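Local coordinates for protein piwi (Drosophila melanogaster, PDB 6KR6), which binds piRNAs directly and acts with them in complexes that govern the methylation and repression of transposable elements, at residues A[571-575]-A[643-647]; A[577-581]-A[780-785]; A[599-605]-A[635-640]; A[607-612]-A[803-809]; A[625-629]-A[670-674]. Numbering follows the deposited sequence.

In the fold
All five contacts belong to the RNase H-like Piwi domain and surround one sheet. Contact 1 starts the parallel pairing of strands 575-584 and 646-652. Contact 2 lays helix 779-795 on the same strand further along, is almost wholly buried and holds metal beside the RNA. Contacts 3 and 5 use the two ends of helix 625-640: the first is partly buried, with polar side chains and weak hydrogen bonds, the second is apolar packing against helix 659-680. Contact 4, also largely buried, sets the C-terminal tail on strand 608-614; its Lys-805 forms a salt bridge with Glu-639 of contact 3, and its Phe-807 meets Tyr-783 of contact 2.

Contact 1: A[571-575]-A[643-647]; sequences PLSGL and LPSRI
The parallel pairing of two central strands of the RNase H-like Piwi domain begins here, where the loop 571-575 runs into strand 575-584 beside the start of strand 646-652. The only bridge pairs Leu-575 with Arg-646, CA to CA 4.7 Å. Pro-644 (phi/psi -73/147) is extended, its CA 4.9 Å from that of Gly-574, and its ring packs on Leu-633 and Tyr-636 of helix 625-640. Ser-645 then turns to -84/-37, so that its N and the next both face one carbonyl: Gly-574 O accepts a weak bond from Ser-645 N at 2.8 Å and a nearly straight one from Arg-646 N at 3.0 Å. Glycine suits this corner because its phi is positive (63/40) and a CB would crowd Ser-645 OG. Arg-646 returns to beta values (-126/148) and sends a long side chain, chi2 and chi3 both t, back along the loop. Arg-646 NE gives a weak hydrogen bond to Ser-573 O at 3.3 Å, while Leu-572 CD2 covers one guanidinium face, so the arginine joins polar backbone to apolar cover. Ile-647, pointing away, packs on Ile-578 and Leu-633. Within the bridge, Leu-575 CA donates a CA-H...O contact to Arg-646 O at 3.4 Å.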
# COMPACT_ATOMS: atom_id res chain seq x y z
N PRO A 571 12.67 23.48 13.07
CA PRO A 571 13.03 24.86 12.72
C PRO A 571 12.08 25.48 11.69
O PRO A 571 12.49 25.90 10.60
CB PRO A 571 14.45 24.69 12.17
CG PRO A 571 14.41 23.35 11.51
CD PRO A 571 13.47 22.49 12.33
N LEU A 572 10.80 25.54 12.03
CA LEU A 572 9.79 26.14 11.17
C LEU A 572 8.70 26.77 12.03
O LEU A 572 8.32 26.21 13.06
CB LEU A 572 9.19 25.12 10.20
CG LEU A 572 9.91 24.95 8.86
CD1 LEU A 572 9.18 23.95 7.98
CD2 LEU A 572 10.05 26.29 8.15
N SER A 573 8.20 27.92 11.59
CA SER A 573 7.21 28.69 12.33
C SER A 573 5.87 28.63 11.61
O SER A 573 5.81 28.77 10.39
CB SER A 573 7.66 30.15 12.48
OG SER A 573 8.94 30.24 13.10
N GLY A 574 4.80 28.44 12.38
CA GLY A 574 3.46 28.40 11.82
C GLY A 574 3.21 27.27 10.84
O GLY A 574 2.55 27.48 9.82
N LEU A 575 3.73 26.08 11.13
CA LEU A 575 3.56 24.93 10.26
C LEU A 575 2.51 23.99 10.83
O LEU A 575 2.56 23.64 12.01
CB LEU A 575 4.88 24.18 10.08
CG LEU A 575 4.81 22.72 9.62
CD1 LEU A 575 4.16 22.59 8.25
CD2 LEU A 575 6.20 22.09 9.61
N LEU A 643 -4.23 31.77 11.49
CA LEU A 643 -4.15 30.59 10.65
C LEU A 643 -2.69 30.19 10.43
O LEU A 643 -1.78 31.00 10.62
CB LEU A 643 -4.84 30.86 9.31
CG LEU A 643 -6.36 31.03 9.35
CD1 LEU A 643 -6.91 31.22 7.95
CD2 LEU A 643 -7.01 29.84 10.03
N PRO A 644 -2.44 28.94 10.03
CA PRO A 644 -1.05 28.52 9.82
C PRO A 644 -0.46 29.13 8.55
O PRO A 644 -1.15 29.35 7.56
CB PRO A 644 -1.15 27.00 9.71
CG PRO A 644 -2.53 26.75 9.23
CD PRO A 644 -3.39 27.83 9.82
N SER A 645 0.85 29.39 8.60
CA SER A 645 1.54 29.99 7.47
C SER A 645 1.95 28.94 6.44
O SER A 645 1.91 29.21 5.23
CB SER A 645 2.77 30.77 7.95
OG SER A 645 2.42 31.76 8.90
N ARG A 646 2.35 27.76 6.89
CA ARG A 646 2.74 26.66 6.01
C ARG A 646 1.93 25.42 6.37
O ARG A 646 1.57 25.21 7.53
CB ARG A 646 4.24 26.35 6.13
CG ARG A 646 5.12 27.57 6.39
CD ARG A 646 6.54 27.16 6.75
NE ARG A 646 7.27 28.23 7.43
CZ ARG A 646 8.10 29.07 6.83
NH1 ARG A 646 8.31 28.97 5.52
NH2 ARG A 646 8.71 30.01 7.53
N ILE A 647 1.66 24.60 5.36
CA ILE A 647 0.90 23.36 5.53
C ILE A 647 1.59 22.26 4.75
O ILE A 647 1.85 22.41 3.55
CB ILE A 647 -0.57 23.51 5.08
CG1 ILE A 647 -1.29 24.56 5.93
CG2 ILE A 647 -1.29 22.17 5.18
CD1 ILE A 647 -2.79 24.61 5.67

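Contact 2: A[577-581]-A[780-785]; sequences TIGFD and VCQYAK. With HG (mercury (II) ion), chain G; ZN (zinc ion), chain N.
The active-site strand of the RNase H-like Piwi domain carries Asp-581, a catalytic residue by similarity, and helix 779-795 crosses it here. Strand 577-581 is extended and helix 780-785 regular; their axes approach to 6.2 Å at a signed angle of -35°, running roughly the same way. So close an approach depends on small residues. Gly-579 CA lies 4.4 Å from Cys-781 CA, and a CB on the glycine would clash with Val-780 C and Cys-781 N. One turn on, the methyl of Ala-784 fits against the strand, its CB 3.5 Å from Asp-581 N. Val-780 (chi1 m) fills the other end: its CG2 is 3.5 Å from Gly-579 N and 3.9 Å from Thr-577 CG2. Ile-578 and Phe-580 point away, into the opposite layer. Lys-785 CG passes 3.5 Å from Asp-581 OD2. The lysine chain then carries its NZ on to a salt bridge with a phosphate of the bound RNA. Cys-781 SG binds mercury at 2.8 Å, with Asp-652 as the second protein ligand. Asp-652 also joins Asp-581 at a zinc ion, where the carboxylate of Asp-581 (chi1 t) is bidentate, OD1 and OD2 each 2.0 Å from ZN.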
# COMPACT_ATOMS: atom_id res chain seq x y z
N THR A 577 1.03 20.26 10.05
CA THR A 577 1.22 19.01 9.33
C THR A 577 -0.07 18.21 9.38
O THR A 577 -0.61 17.96 10.46
CB THR A 577 2.37 18.19 9.92
OG1 THR A 577 3.48 19.05 10.18
CG2 THR A 577 2.80 17.10 8.96
N ILE A 578 -0.56 17.81 8.21
CA ILE A 578 -1.81 17.06 8.10
C ILE A 578 -1.51 15.66 7.58
O ILE A 578 -0.73 15.49 6.63
CB ILE A 578 -2.83 17.76 7.18
CG1 ILE A 578 -2.99 19.23 7.56
CG2 ILE A 578 -4.18 17.06 7.28
CD1 ILE A 578 -3.94 19.97 6.64
N GLY A 579 -2.12 14.67 8.20
CA GLY A 579 -2.14 13.32 7.68
C GLY A 579 -3.58 12.88 7.46
O GLY A 579 -4.50 13.36 8.12
N PHE A 580 -3.76 11.97 6.51
CA PHE A 580 -5.10 11.54 6.14
C PHE A 580 -5.03 10.11 5.61
O PHE A 580 -4.15 9.80 4.81
CB PHE A 580 -5.70 12.48 5.08
CG PHE A 580 -7.03 12.02 4.54
CD1 PHE A 580 -8.19 12.17 5.28
CD2 PHE A 580 -7.12 11.46 3.27
CE1 PHE A 580 -9.41 11.76 4.78
CE2 PHE A 580 -8.34 11.05 2.77
CZ PHE A 580 -9.49 11.20 3.53
N ASP A 581 -5.94 9.26 6.07
CA ASP A 581 -6.03 7.92 5.49
C ASP A 581 -7.47 7.43 5.54
O ASP A 581 -8.35 8.08 6.11
CB ASP A 581 -5.09 6.92 6.17
CG ASP A 581 -4.80 5.69 5.30
OD1 ASP A 581 -5.42 5.57 4.22
OD2 ASP A 581 -3.96 4.84 5.67
N VAL A 780 1.67 11.75 11.58
CA VAL A 780 0.26 12.08 11.37
C VAL A 780 -0.42 11.05 10.48
O VAL A 780 -1.59 10.73 10.67
CB VAL A 780 0.13 13.51 10.80
CG1 VAL A 780 0.54 14.54 11.85
CG2 VAL A 780 0.98 13.66 9.55
N CYS A 781 0.31 10.50 9.51
CA CYS A 781 -0.27 9.49 8.62
C CYS A 781 -0.56 8.20 9.38
O CYS A 781 -1.61 7.57 9.18
CB CYS A 781 0.66 9.23 7.44
SG CYS A 781 -0.17 9.09 5.83
N GLN A 782 0.36 7.77 10.24
CA GLN A 782 0.12 6.58 11.05
C GLN A 782 -1.02 6.81 12.04
O GLN A 782 -1.81 5.90 12.30
CB GLN A 782 1.41 6.19 11.79
CG GLN A 782 1.31 4.88 12.56
CD GLN A 782 1.51 3.66 11.67
OE1 GLN A 782 2.31 3.69 10.73
NE2 GLN A 782 0.79 2.59 11.98
N TYR A 783 -1.12 8.02 12.59
CA TYR A 783 -2.26 8.37 13.44
C TYR A 783 -3.57 8.26 12.67
O TYR A 783 -4.56 7.72 13.19
CB TYR A 783 -2.09 9.78 13.99
CG TYR A 783 -1.06 9.92 15.09
CD1 TYR A 783 -1.02 9.03 16.15
CD2 TYR A 783 -0.14 10.96 15.07
CE1 TYR A 783 -0.08 9.16 17.16
CE2 TYR A 783 0.80 11.10 16.07
CZ TYR A 783 0.83 10.20 17.11
OH TYR A 783 1.77 10.34 18.11
N ALA A 784 -3.60 8.77 11.44
CA ALA A 784 -4.81 8.69 10.63
C ALA A 784 -5.17 7.24 10.33
O ALA A 784 -6.35 6.87 10.40
CB ALA A 784 -4.63 9.47 9.33
N LYS A 785 -4.17 6.41 10.00
CA LYS A 785 -4.46 5.00 9.75
C LYS A 785 -5.00 4.32 11.01
O LYS A 785 -5.96 3.55 10.94
CB LYS A 785 -3.22 4.27 9.24
CG LYS A 785 -3.55 2.94 8.57
CD LYS A 785 -2.32 2.05 8.38
CE LYS A 785 -2.08 1.18 9.61
NZ LYS A 785 -1.02 0.17 9.35
HG HG G . -0.32 6.44 6.54
ZN ZN N . -4.15 4.07 3.78

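Contact 3: A[599-605]-A[635-640]; sequences SMDLQQN and QYQHEH
Segment 599-605 leaves a strand at Ser-599, reverses at Asp-601 (phi/psi 53/76) and coils into a weakly bonded helical turn, 601-605. Asp-601 O accepts Gln-604 N at 2.9 Å and Asn-605 N at 3.1 Å. Facing it is the end of helix 625-640; the short axes stay 12.3 Å apart at 43°, a gap bridged by side chains, and the nearest CA pair is Met-600 with Tyr-636, 6.1 Å. His-640 (chi1 m) points toward the turn, where its NE2 gives a weak hydrogen bond to Met-600 O at 3.3 Å; Asn-605 CB lies at its ring edge, 3.4 Å from NE2. In the RNase H-like Piwi domain this contact joins the hairpin connection between strands 592-599 and 608-614 to the C-terminal end of a helix packed on their sheet. Glu-639, a flexible acceptor, serves several donors: OE1 takes Asn-605 ND2 at 2.6 Å, short but weak in angle, and OE2 takes Gln-635 NE2 at 2.9 Å and a salt bridge from Lys-805. Asn-605 OD1 pairs with Thr-607 OG1, Gln-603 OE1 pairs with Ser-573 OG, Ser-599 OG accepts from Thr-577 N, and Asp-601 OD1 takes a weak bond from Gly-574 N. Met-600 supplies the apolar filling: its SD makes an oblique Met-aromatic contact, 5.4 Å from the Tyr-636 ring centroid, and its CE reaches Tyr-636 CB at 4.0 Å.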
# COMPACT_ATOMS: atom_id res chain seq x y z
N SER A 599 -1.43 18.74 13.11
CA SER A 599 -0.63 19.34 14.16
C SER A 599 -0.95 20.83 14.29
O SER A 599 -1.62 21.42 13.44
CB SER A 599 0.86 19.15 13.88
OG SER A 599 1.36 20.18 13.05
N MET A 600 -0.46 21.44 15.38
CA MET A 600 -0.79 22.82 15.72
C MET A 600 0.48 23.57 16.11
O MET A 600 0.67 23.91 17.28
CB MET A 600 -1.83 22.88 16.84
CG MET A 600 -3.09 22.10 16.56
SD MET A 600 -4.56 23.11 16.78
CE MET A 600 -5.60 22.42 15.50
N ASP A 601 1.35 23.82 15.13
CA ASP A 601 2.57 24.60 15.33
C ASP A 601 3.38 24.01 16.49
O ASP A 601 3.42 24.53 17.60
CB ASP A 601 2.23 26.07 15.58
CG ASP A 601 3.43 26.99 15.42
OD1 ASP A 601 4.53 26.49 15.10
OD2 ASP A 601 3.27 28.21 15.61
N LEU A 602 4.03 22.88 16.17
CA LEU A 602 4.61 22.01 17.19
C LEU A 602 5.67 22.70 18.03
O LEU A 602 5.94 22.25 19.15
CB LEU A 602 5.18 20.76 16.52
CG LEU A 602 4.15 19.93 15.76
CD1 LEU A 602 4.81 18.78 15.03
CD2 LEU A 602 3.08 19.42 16.72
N GLN A 603 6.27 23.78 17.55
CA GLN A 603 7.29 24.46 18.34
C GLN A 603 6.69 25.24 19.50
O GLN A 603 7.42 25.59 20.43
CB GLN A 603 8.13 25.38 17.45
CG GLN A 603 7.36 26.51 16.78
CD GLN A 603 8.27 27.40 15.95
OE1 GLN A 603 7.89 28.50 15.56
NE2 GLN A 603 9.48 26.92 15.67
N GLN A 604 5.39 25.52 19.48
CA GLN A 604 4.71 26.19 20.58
C GLN A 604 3.68 25.28 21.24
O GLN A 604 3.86 24.89 22.40
CB GLN A 604 4.04 27.48 20.10
CG GLN A 604 4.99 28.64 19.84
CD GLN A 604 4.26 29.95 19.68
OE1 GLN A 604 3.07 30.05 19.99
NE2 GLN A 604 4.95 30.97 19.19
N ASN A 605 2.61 24.93 20.53
CA ASN A 605 1.52 24.17 21.13
C ASN A 605 1.85 22.68 21.23
O ASN A 605 1.72 22.09 22.31
CB ASN A 605 0.24 24.37 20.32
CG ASN A 605 -0.96 23.68 20.92
OD1 ASN A 605 -0.92 23.19 22.06
ND2 ASN A 605 -2.06 23.63 20.17
N GLN A 635 -9.91 25.03 14.40
CA GLN A 635 -9.31 24.74 15.70
C GLN A 635 -7.94 25.39 15.83
O GLN A 635 -7.59 25.92 16.89
CB GLN A 635 -9.20 23.23 15.90
CG GLN A 635 -8.63 22.81 17.25
CD GLN A 635 -9.65 22.88 18.36
OE1 GLN A 635 -10.85 22.97 18.12
NE2 GLN A 635 -9.18 22.85 19.60
N TYR A 636 -7.16 25.39 14.74
CA TYR A 636 -5.85 26.01 14.78
C TYR A 636 -5.95 27.51 15.07
O TYR A 636 -5.18 28.04 15.87
CB TYR A 636 -5.11 25.77 13.46
CG TYR A 636 -3.67 26.24 13.45
CD1 TYR A 636 -3.34 27.56 13.18
CD2 TYR A 636 -2.63 25.35 13.70
CE1 TYR A 636 -2.03 27.98 13.16
CE2 TYR A 636 -1.31 25.77 13.69
CZ TYR A 636 -1.02 27.09 13.42
OH TYR A 636 0.29 27.52 13.40
N GLN A 637 -6.88 28.20 14.42
CA GLN A 637 -7.00 29.63 14.66
C GLN A 637 -7.64 29.92 16.01
O GLN A 637 -7.37 30.97 16.61
CB GLN A 637 -7.78 30.32 13.53
CG GLN A 637 -9.28 30.20 13.62
CD GLN A 637 -9.98 30.99 12.53
OE1 GLN A 637 -9.32 31.63 11.70
NE2 GLN A 637 -11.30 30.96 12.52
N HIS A 638 -8.47 29.01 16.52
CA HIS A 638 -9.03 29.19 17.86
C HIS A 638 -7.98 28.96 18.94
O HIS A 638 -8.13 29.47 20.06
CB HIS A 638 -10.22 28.26 18.07
CG HIS A 638 -10.98 28.53 19.33
ND1 HIS A 638 -11.93 29.52 19.44
CD2 HIS A 638 -10.92 27.93 20.55
CE1 HIS A 638 -12.43 29.53 20.66
NE2 HIS A 638 -11.83 28.57 21.36
N GLU A 639 -6.93 28.19 18.64
CA GLU A 639 -5.85 27.97 19.60
C GLU A 639 -4.68 28.93 19.44
O GLU A 639 -3.92 29.11 20.39
CB GLU A 639 -5.33 26.53 19.49
CG GLU A 639 -6.35 25.48 19.89
CD GLU A 639 -5.70 24.16 20.21
OE1 GLU A 639 -4.55 24.15 20.68
OE2 GLU A 639 -6.35 23.11 19.99
N HIS A 640 -4.51 29.54 18.26
CA HIS A 640 -3.38 30.41 18.00
C HIS A 640 -3.77 31.83 17.59
O HIS A 640 -2.87 32.64 17.34
CB HIS A 640 -2.48 29.81 16.92
CG HIS A 640 -1.63 28.67 17.41
ND1 HIS A 640 -0.29 28.81 17.70
CD2 HIS A 640 -1.94 27.38 17.65
CE1 HIS A 640 0.19 27.65 18.11
NE2 HIS A 640 -0.79 26.76 18.09

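Contact 4: A[607-612]-A[803-809]; sequences TYFSTV and LEKKFYY
A carbonyl of the irregular C-terminal tail, Glu-804 O, docks on strand 608-612 of the RNase H-like Piwi domain although segment 803-809 forms no strand. It accepts Ser-610 N at 3.0 Å and, weakly, Ser-610 OG at 3.5 Å, and receives a CA-H...O contact from Phe-609 CA at 3.2 Å. The strand is extended, with Phe-609 CA 4.8 Å from Lys-805 CA. Leu-803 to Lys-806 form a type I beta turn, closed by Lys-806 N to Leu-803 O at 3.2 Å, and Phe-807 (-87/51) centres an inverse gamma turn that redirects the tail, whose following tyrosine rings reach Ser-610. A serine with chi1 p suits position 610: its small side chain leaves room for the rings of Tyr-808 and Tyr-809, with Tyr-809 CE2 3.3 Å from Ser-610 OG. The next residue is Leu-810, a magnesium ligand by similarity and here a zinc ligand. Tyr-608 (m) meets the Phe-807 ring obliquely, centroids 5.3 Å apart and planes at 46°. Lys-805, all four chi angles m, folds back over the strand so that its NZ reaches a salt bridge with Glu-639. Its aliphatic chain covers Thr-607, with Lys-805 CE 3.6 Å from Thr-607 CB.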
# COMPACT_ATOMS: atom_id res chain seq x y z
N THR A 607 0.38 19.95 19.96
CA THR A 607 -0.75 19.05 20.14
C THR A 607 -1.34 18.73 18.77
O THR A 607 -0.94 19.28 17.75
CB THR A 607 -1.82 19.65 21.07
OG1 THR A 607 -1.24 20.71 21.84
CG2 THR A 607 -2.35 18.58 22.01
N TYR A 608 -2.32 17.83 18.77
CA TYR A 608 -2.88 17.32 17.53
C TYR A 608 -4.40 17.30 17.59
O TYR A 608 -4.99 17.16 18.66
CB TYR A 608 -2.34 15.91 17.22
CG TYR A 608 -0.84 15.86 17.03
CD1 TYR A 608 -0.28 15.91 15.76
CD2 TYR A 608 0.02 15.77 18.12
CE1 TYR A 608 1.09 15.87 15.58
CE2 TYR A 608 1.39 15.73 17.95
CZ TYR A 608 1.92 15.78 16.68
OH TYR A 608 3.28 15.74 16.50
N PHE A 609 -5.01 17.45 16.42
CA PHE A 609 -6.46 17.50 16.26
C PHE A 609 -6.86 16.39 15.30
O PHE A 609 -6.28 16.27 14.21
CB PHE A 609 -6.88 18.88 15.73
CG PHE A 609 -8.31 18.96 15.28
CD1 PHE A 609 -9.32 19.28 16.17
CD2 PHE A 609 -8.64 18.76 13.95
CE1 PHE A 609 -10.63 19.37 15.75
CE2 PHE A 609 -9.94 18.85 13.52
CZ PHE A 609 -10.94 19.15 14.42
N SER A 610 -7.84 15.58 15.69
CA SER A 610 -8.18 14.38 14.95
C SER A 610 -9.68 14.31 14.69
O SER A 610 -10.48 14.40 15.62
CB SER A 610 -7.73 13.13 15.70
OG SER A 610 -8.13 13.17 17.06
N THR A 611 -10.05 14.14 13.42
CA THR A 611 -11.44 13.96 13.03
C THR A 611 -11.58 12.73 12.15
O THR A 611 -10.62 12.29 11.50
CB THR A 611 -12.00 15.18 12.28
OG1 THR A 611 -11.41 16.37 12.80
CG2 THR A 611 -13.51 15.27 12.44
N VAL A 612 -12.78 12.16 12.13
CA VAL A 612 -13.13 11.08 11.22
C VAL A 612 -14.48 11.41 10.60
O VAL A 612 -15.30 12.12 11.18
CB VAL A 612 -13.20 9.70 11.92
CG1 VAL A 612 -12.48 8.65 11.09
CG2 VAL A 612 -12.65 9.77 13.33
N LEU A 803 -13.34 14.73 22.04
CA LEU A 803 -12.01 14.13 22.07
C LEU A 803 -11.12 14.63 20.94
O LEU A 803 -10.15 13.95 20.58
CB LEU A 803 -12.13 12.61 22.01
CG LEU A 803 -13.20 12.02 22.93
CD1 LEU A 803 -13.50 10.57 22.58
CD2 LEU A 803 -12.76 12.14 24.38
N GLU A 804 -11.42 15.80 20.37
CA GLU A 804 -10.70 16.27 19.18
C GLU A 804 -9.21 16.46 19.44
O GLU A 804 -8.40 16.31 18.52
CB GLU A 804 -11.32 17.58 18.68
CG GLU A 804 -12.62 17.42 17.92
CD GLU A 804 -13.27 18.75 17.59
OE1 GLU A 804 -14.03 18.81 16.59
OE2 GLU A 804 -13.01 19.74 18.30
N LYS A 805 -8.83 16.79 20.67
CA LYS A 805 -7.45 17.13 20.99
C LYS A 805 -6.72 16.02 21.73
O LYS A 805 -5.61 16.25 22.23
CB LYS A 805 -7.40 18.42 21.81
CG LYS A 805 -7.82 19.67 21.05
CD LYS A 805 -6.79 20.02 19.98
CE LYS A 805 -5.39 20.06 20.56
NZ LYS A 805 -5.30 20.93 21.77
N LYS A 806 -7.30 14.83 21.81
CA LYS A 806 -6.72 13.73 22.56
C LYS A 806 -6.40 12.56 21.64
O LYS A 806 -7.06 12.37 20.61
CB LYS A 806 -7.67 13.28 23.68
CG LYS A 806 -8.12 14.42 24.58
CD LYS A 806 -9.07 13.95 25.67
CE LYS A 806 -9.44 15.09 26.61
NZ LYS A 806 -10.30 14.64 27.73
N PHE A 807 -5.39 11.79 22.01
CA PHE A 807 -5.00 10.59 21.27
C PHE A 807 -5.80 9.37 21.73
O PHE A 807 -5.24 8.32 22.04
CB PHE A 807 -3.51 10.34 21.41
CG PHE A 807 -2.66 11.19 20.51
CD1 PHE A 807 -2.77 11.08 19.13
CD2 PHE A 807 -1.74 12.08 21.03
CE1 PHE A 807 -1.99 11.85 18.30
CE2 PHE A 807 -0.96 12.85 20.20
CZ PHE A 807 -1.08 12.73 18.83
N TYR A 808 -7.13 9.52 21.77
CA TYR A 808 -7.99 8.47 22.32
C TYR A 808 -7.88 7.17 21.54
O TYR A 808 -8.09 6.09 22.11
CB TYR A 808 -9.44 8.96 22.35
CG TYR A 808 -10.00 9.41 21.01
CD1 TYR A 808 -9.65 10.64 20.47
CD2 TYR A 808 -10.90 8.62 20.31
CE1 TYR A 808 -10.16 11.05 19.25
CE2 TYR A 808 -11.42 9.03 19.10
CZ TYR A 808 -11.04 10.25 18.57
OH TYR A 808 -11.56 10.66 17.36
N TYR A 809 -7.54 7.24 20.26
CA TYR A 809 -7.56 6.07 19.38
C TYR A 809 -6.27 5.26 19.44
O TYR A 809 -6.15 4.29 18.68
CB TYR A 809 -7.83 6.51 17.94
CG TYR A 809 -7.06 7.75 17.53
CD1 TYR A 809 -5.80 7.64 16.95
CD2 TYR A 809 -7.59 9.02 17.72
CE1 TYR A 809 -5.09 8.77 16.58
CE2 TYR A 809 -6.89 10.15 17.35
CZ TYR A 809 -5.64 10.02 16.78
OH TYR A 809 -4.94 11.15 16.41

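Contact 5: A[625-629]-A[670-674]; sequences LWPMI and IIEKL
Both segments are alpha-helical, tied by Ile-629 N to Leu-625 O at 3.0 Å and Leu-674 N to Ile-670 O at 2.8 Å. Their short axes come no closer than 11.4 Å and cross at -42°, the two helices running in broadly the same direction. The nearest CA atoms, those of Trp-626 and Ile-670, are 7.4 Å apart, so large side chains must close the gap. Trp-626 (chi1 t, chi2 -107°) does most of this, pointing toward the other helix. Lys-673 CB sits over the six-membered ring of Trp-626, 3.3 Å from the centroid and 9° off the normal, a CH-pi contact. Lysine suits this partly exposed border, since its methylene groups can cover an aromatic face while the amino group extends beyond. On the inner side, Trp-626 CH2 reaches Leu-674 CD2 at 3.8 Å. Ile-670 (chi1 m, chi2 -31°) offers one methyl to three neighbours: its CD1 lies 3.6 Å from Ile-629 CD1, 3.7 Å from Leu-625 CD2 and 3.9 Å from Trp-626 CE3. Branched aliphatic residues suit this buried seam of Leu-625, Ile-629 and Ile-670. Toward the sheet, Leu-625 and Ile-629 touch Phe-649 of strand 646-652, and Ile-670 touches Leu-688 of strand 687-695. Helices 625-640 and 659-680 flank strand 646-652 in the sequence and lie side by side on one face of the sheet, an alpha/beta layering characteristic of the RNase H-like Piwi domain.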
# COMPACT_ATOMS: atom_id res chain seq x y z
N LEU A 625 -13.71 15.34 2.71
CA LEU A 625 -12.42 15.63 3.34
C LEU A 625 -12.26 17.11 3.65
O LEU A 625 -11.69 17.48 4.69
CB LEU A 625 -11.29 15.13 2.43
CG LEU A 625 -9.94 15.83 2.44
CD1 LEU A 625 -8.82 14.81 2.49
CD2 LEU A 625 -9.80 16.72 1.22
N TRP A 626 -12.77 17.98 2.78
CA TRP A 626 -12.67 19.41 3.03
C TRP A 626 -13.36 19.86 4.31
O TRP A 626 -12.84 20.78 4.96
CB TRP A 626 -13.20 20.22 1.84
CG TRP A 626 -13.12 21.67 2.18
CD1 TRP A 626 -14.16 22.50 2.48
CD2 TRP A 626 -11.93 22.44 2.33
NE1 TRP A 626 -13.68 23.76 2.78
CE2 TRP A 626 -12.31 23.74 2.70
CE3 TRP A 626 -10.57 22.15 2.18
CZ2 TRP A 626 -11.39 24.76 2.91
CZ3 TRP A 626 -9.65 23.16 2.39
CH2 TRP A 626 -10.06 24.45 2.75
N PRO A 627 -14.53 19.33 4.69
CA PRO A 627 -15.07 19.69 6.01
C PRO A 627 -14.10 19.43 7.15
O PRO A 627 -13.97 20.26 8.06
CB PRO A 627 -16.33 18.83 6.11
CG PRO A 627 -16.78 18.68 4.71
CD PRO A 627 -15.52 18.57 3.90
N MET A 628 -13.41 18.29 7.11
CA MET A 628 -12.43 17.98 8.15
C MET A 628 -11.26 18.95 8.12
O MET A 628 -10.78 19.40 9.17
CB MET A 628 -11.95 16.54 8.01
CG MET A 628 -13.05 15.50 8.08
SD MET A 628 -12.37 13.83 7.95
CE MET A 628 -11.36 14.02 6.48
N ILE A 629 -10.77 19.29 6.92
CA ILE A 629 -9.68 20.26 6.83
C ILE A 629 -10.11 21.61 7.38
O ILE A 629 -9.33 22.30 8.06
CB ILE A 629 -9.17 20.36 5.38
CG1 ILE A 629 -8.76 18.99 4.86
CG2 ILE A 629 -7.99 21.32 5.30
CD1 ILE A 629 -8.15 19.02 3.50
N ILE A 670 -8.32 21.44 -2.99
CA ILE A 670 -7.63 21.88 -1.78
C ILE A 670 -7.12 23.30 -1.95
O ILE A 670 -7.29 24.15 -1.07
CB ILE A 670 -6.48 20.91 -1.43
CG1 ILE A 670 -7.03 19.65 -0.75
CG2 ILE A 670 -5.44 21.60 -0.56
CD1 ILE A 670 -8.28 19.89 0.06
N ILE A 671 -6.48 23.58 -3.09
CA ILE A 671 -5.91 24.91 -3.30
C ILE A 671 -7.01 25.96 -3.43
O ILE A 671 -6.91 27.05 -2.85
CB ILE A 671 -4.98 24.89 -4.52
CG1 ILE A 671 -3.75 24.03 -4.23
CG2 ILE A 671 -4.56 26.30 -4.90
CD1 ILE A 671 -2.73 24.02 -5.35
N GLU A 672 -8.07 25.65 -4.18
CA GLU A 672 -9.16 26.61 -4.32
C GLU A 672 -9.83 26.90 -2.99
O GLU A 672 -10.10 28.06 -2.65
CB GLU A 672 -10.18 26.11 -5.34
CG GLU A 672 -9.69 26.18 -6.77
CD GLU A 672 -9.14 27.55 -7.12
OE1 GLU A 672 -9.83 28.55 -6.86
OE2 GLU A 672 -8.00 27.61 -7.63
N LYS A 673 -10.08 25.86 -2.19
CA LYS A 673 -10.74 26.06 -0.91
C LYS A 673 -9.82 26.65 0.15
O LYS A 673 -10.31 27.32 1.06
CB LYS A 673 -11.35 24.73 -0.47
CG LYS A 673 -12.43 24.25 -1.43
CD LYS A 673 -12.90 22.84 -1.17
CE LYS A 673 -13.88 22.41 -2.25
NZ LYS A 673 -14.65 21.19 -1.89
N LEU A 674 -8.50 26.47 0.02
CA LEU A 674 -7.58 27.22 0.88
C LEU A 674 -7.59 28.70 0.53
O LEU A 674 -7.59 29.56 1.42
CB LEU A 674 -6.17 26.66 0.76
CG LEU A 674 -5.85 25.35 1.50
CD1 LEU A 674 -4.35 25.09 1.50
CD2 LEU A 674 -6.40 25.39 2.92